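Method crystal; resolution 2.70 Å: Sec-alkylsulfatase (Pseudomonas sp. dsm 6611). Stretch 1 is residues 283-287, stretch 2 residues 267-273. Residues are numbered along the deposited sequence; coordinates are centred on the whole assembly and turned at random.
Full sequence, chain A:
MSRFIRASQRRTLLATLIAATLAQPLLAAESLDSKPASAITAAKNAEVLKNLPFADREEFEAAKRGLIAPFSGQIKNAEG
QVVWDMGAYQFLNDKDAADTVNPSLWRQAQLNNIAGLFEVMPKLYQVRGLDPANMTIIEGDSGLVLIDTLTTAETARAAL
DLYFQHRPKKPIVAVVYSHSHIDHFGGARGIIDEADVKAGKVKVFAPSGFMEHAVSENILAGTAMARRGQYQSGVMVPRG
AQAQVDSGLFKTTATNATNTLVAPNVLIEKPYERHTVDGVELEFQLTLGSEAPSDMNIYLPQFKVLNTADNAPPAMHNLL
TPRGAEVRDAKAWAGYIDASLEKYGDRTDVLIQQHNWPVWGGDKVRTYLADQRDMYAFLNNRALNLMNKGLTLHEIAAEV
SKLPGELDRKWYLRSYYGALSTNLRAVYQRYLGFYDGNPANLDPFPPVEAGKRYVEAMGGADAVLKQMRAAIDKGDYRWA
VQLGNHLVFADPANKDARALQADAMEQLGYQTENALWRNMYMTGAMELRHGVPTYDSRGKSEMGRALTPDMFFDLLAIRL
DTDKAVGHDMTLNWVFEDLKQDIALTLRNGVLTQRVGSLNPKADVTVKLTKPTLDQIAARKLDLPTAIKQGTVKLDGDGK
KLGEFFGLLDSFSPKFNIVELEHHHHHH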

# COMPACT_ATOMS: atom_id res chain seq x y z
N GLU A 283 15.81 22.37 -17.82
CA GLU A 283 16.01 22.17 -16.40
C GLU A 283 14.99 21.09 -16.05
O GLU A 283 13.79 21.24 -16.33
CB GLU A 283 15.77 23.45 -15.58
CG GLU A 283 16.15 23.31 -14.10
CD GLU A 283 16.21 24.56 -13.24
OE1 GLU A 283 16.14 25.68 -13.80
OE2 GLU A 283 16.35 24.43 -12.00
N PHE A 284 15.48 19.99 -15.52
CA PHE A 284 14.71 18.84 -15.08
C PHE A 284 14.63 18.83 -13.56
O PHE A 284 15.64 19.07 -12.89
CB PHE A 284 15.41 17.55 -15.56
CG PHE A 284 15.70 17.43 -17.05
CD1 PHE A 284 14.68 17.16 -17.96
CD2 PHE A 284 17.00 17.53 -17.54
CE1 PHE A 284 14.94 17.04 -19.32
CE2 PHE A 284 17.27 17.38 -18.90
CZ PHE A 284 16.23 17.16 -19.79
N GLN A 285 13.44 18.54 -13.02
CA GLN A 285 13.20 18.43 -11.58
C GLN A 285 12.70 17.02 -11.27
O GLN A 285 11.59 16.69 -11.67
CB GLN A 285 12.16 19.46 -11.10
CG GLN A 285 11.71 19.25 -9.64
CD GLN A 285 10.39 19.88 -9.25
OE1 GLN A 285 9.60 20.34 -10.10
NE2 GLN A 285 10.12 19.87 -7.94
N LEU A 286 13.51 16.21 -10.57
CA LEU A 286 13.10 14.85 -10.23
C LEU A 286 11.89 14.84 -9.29
O LEU A 286 11.96 15.42 -8.21
CB LEU A 286 14.26 14.09 -9.57
CG LEU A 286 15.37 13.49 -10.45
CD1 LEU A 286 16.41 12.79 -9.58
CD2 LEU A 286 14.83 12.46 -11.40
N THR A 287 10.79 14.18 -9.70
CA THR A 287 9.57 14.02 -8.87
C THR A 287 9.32 12.55 -8.60
O THR A 287 8.20 12.06 -8.75
CB THR A 287 8.36 14.73 -9.49
OG1 THR A 287 8.11 14.15 -10.75
CG2 THR A 287 8.55 16.21 -9.65
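Stretch 2 267-273: LIEKPYE

Stretch 2 lies alongside stretch 1 as the antiparallel partner of its strand. It does not follow it as a single strand, however. Ile268 ends one strand segment, residues 269 to 271 form a loop, and Tyr272 and Glu273 begin the next. The pairing with stretch 1 is made by this second segment and by the residue just before it. The register sets Phe284 opposite Glu273, Gln285 opposite Tyr272 and Leu286 opposite Pro271, with CA to CA distances of 5.2, 4.7 and 5.1 Å. Together the two stretches bury 496 Å², both sides summed.

Three backbone hydrogen bonds hold the register. Phe284 and Glu273 form a hydrogen-bonded pair. Phe284 N donates to Glu273 O at 2.9 Å, and the bond is almost linear, at 174°. Glu273 N donates back to Phe284 O at 3.0 Å. Gln285 and Tyr272 follow as a non-hydrogen-bonded pair. Beyond them, Leu286 N donates to Pro271 O at 3.0 Å. Pro271 has no amide hydrogen, so it cannot return a bond, and the Leu286 N to Pro271 O bond is the one backbone hydrogen bond between these two residues. CA-H...O contacts fill in between these bonds. The shortest runs from Tyr272 CA to Phe284 O at 3.2 Å.

Leu286 has the largest area covered by the other stretch, 91 Å². Its CA-to-CB bond points toward stretch 2, and its side chain meets the backbone of the loop. Leu286 CD1 lies 3.3 Å from Lys270 O and 3.6 Å from Glu269 O. Leu286 CD2 lies 3.6 Å from Ile268 O. One leucine thus packs against three successive carbonyls where the chain turns. The side chains of Lys270 and Glu269 take little part. The CA-to-CB bond of Glu269 points away, and the end of Lys270 leads away.

Phe284 comes next, with 86 Å² covered. Its side chain lies on the same face of the sheet as that of Glu273. The main side-chain partner is Ile268, whose CA-to-CB bond points toward stretch 1 and which has 71 Å² covered. Phe284 CD2 is 3.6 Å from Ile268 CD1, and Ile268 CG1 sits over one face of the phenyl ring. Ile268 also reaches Leu286, more loosely, with Leu286 CG at 4.4 Å from Ile268 CG2. It therefore makes apolar contact with both residues of the strand that bury most.

Glu273 steadies the loop from within stretch 2. Its OE2 accepts two backbone hydrogen bonds, from Glu269 N at 2.7 Å and from Lys270 N at 2.9 Å. The carboxylate thus ties the start of the second strand segment to the turn that leads into it.

Gln285 and Tyr272 place their side chains on the other face of the sheet. Both are extended in backbone. The closest approach of the pair is Gln285 CG to Tyr272 CE1, at 3.5 Å. Glu283 OE2 lies 4.2 Å from Tyr272 CD1, and this oxygen is hydrogen-bonded elsewhere in the structure. Thr287 and Leu267 make no contact across the stretches.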

# COMPACT_ATOMS: atom_id res chain seq x y z
N LEU A 267 20.67 9.78 -18.18
CA LEU A 267 19.85 9.66 -16.98
C LEU A 267 19.98 10.84 -16.02
O LEU A 267 21.09 11.20 -15.65
CB LEU A 267 20.22 8.37 -16.24
CG LEU A 267 19.40 7.14 -16.62
CD1 LEU A 267 20.21 5.90 -16.51
CD2 LEU A 267 18.16 7.02 -15.74
N ILE A 268 18.84 11.41 -15.59
CA ILE A 268 18.78 12.52 -14.64
C ILE A 268 18.83 11.92 -13.23
O ILE A 268 17.92 11.17 -12.83
CB ILE A 268 17.55 13.44 -14.89
CG1 ILE A 268 17.32 13.73 -16.41
CG2 ILE A 268 17.60 14.72 -14.05
CD1 ILE A 268 18.52 14.27 -17.24
N GLU A 269 19.92 12.21 -12.51
CA GLU A 269 20.16 11.61 -11.19
C GLU A 269 20.11 12.55 -10.01
O GLU A 269 19.85 12.10 -8.88
CB GLU A 269 21.43 10.73 -11.21
CG GLU A 269 21.36 9.53 -12.17
CD GLU A 269 20.54 8.32 -11.73
OE1 GLU A 269 20.27 8.19 -10.51
OE2 GLU A 269 20.20 7.49 -12.60
N LYS A 270 20.36 13.85 -10.26
CA LYS A 270 20.34 14.92 -9.24
C LYS A 270 18.91 15.50 -9.09
O LYS A 270 18.18 15.55 -10.08
CB LYS A 270 21.31 16.07 -9.64
CG LYS A 270 22.79 15.66 -9.79
CD LYS A 270 23.59 16.78 -10.46
CE LYS A 270 25.01 16.37 -10.79
NZ LYS A 270 26.00 17.03 -9.89
N PRO A 271 18.51 16.03 -7.90
CA PRO A 271 17.15 16.59 -7.75
C PRO A 271 16.73 17.65 -8.77
O PRO A 271 15.54 17.82 -9.03
CB PRO A 271 17.16 17.17 -6.34
CG PRO A 271 18.14 16.33 -5.62
CD PRO A 271 19.24 16.08 -6.61
N TYR A 272 17.72 18.35 -9.33
CA TYR A 272 17.60 19.38 -10.37
C TYR A 272 18.83 19.28 -11.29
O TYR A 272 19.94 19.16 -10.80
CB TYR A 272 17.47 20.80 -9.79
CG TYR A 272 16.29 20.99 -8.85
CD1 TYR A 272 15.06 21.42 -9.33
CD2 TYR A 272 16.43 20.80 -7.47
CE1 TYR A 272 13.99 21.66 -8.46
CE2 TYR A 272 15.36 20.99 -6.60
CZ TYR A 272 14.15 21.42 -7.09
OH TYR A 272 13.12 21.61 -6.19
N GLU A 273 18.62 19.25 -12.60
CA GLU A 273 19.70 19.12 -13.58
C GLU A 273 19.46 19.98 -14.76
O GLU A 273 18.42 19.85 -15.41
CB GLU A 273 19.90 17.66 -14.03
CG GLU A 273 20.80 16.85 -13.13
CD GLU A 273 21.24 15.50 -13.66
OE1 GLU A 273 21.58 15.43 -14.86
OE2 GLU A 273 21.32 14.54 -12.86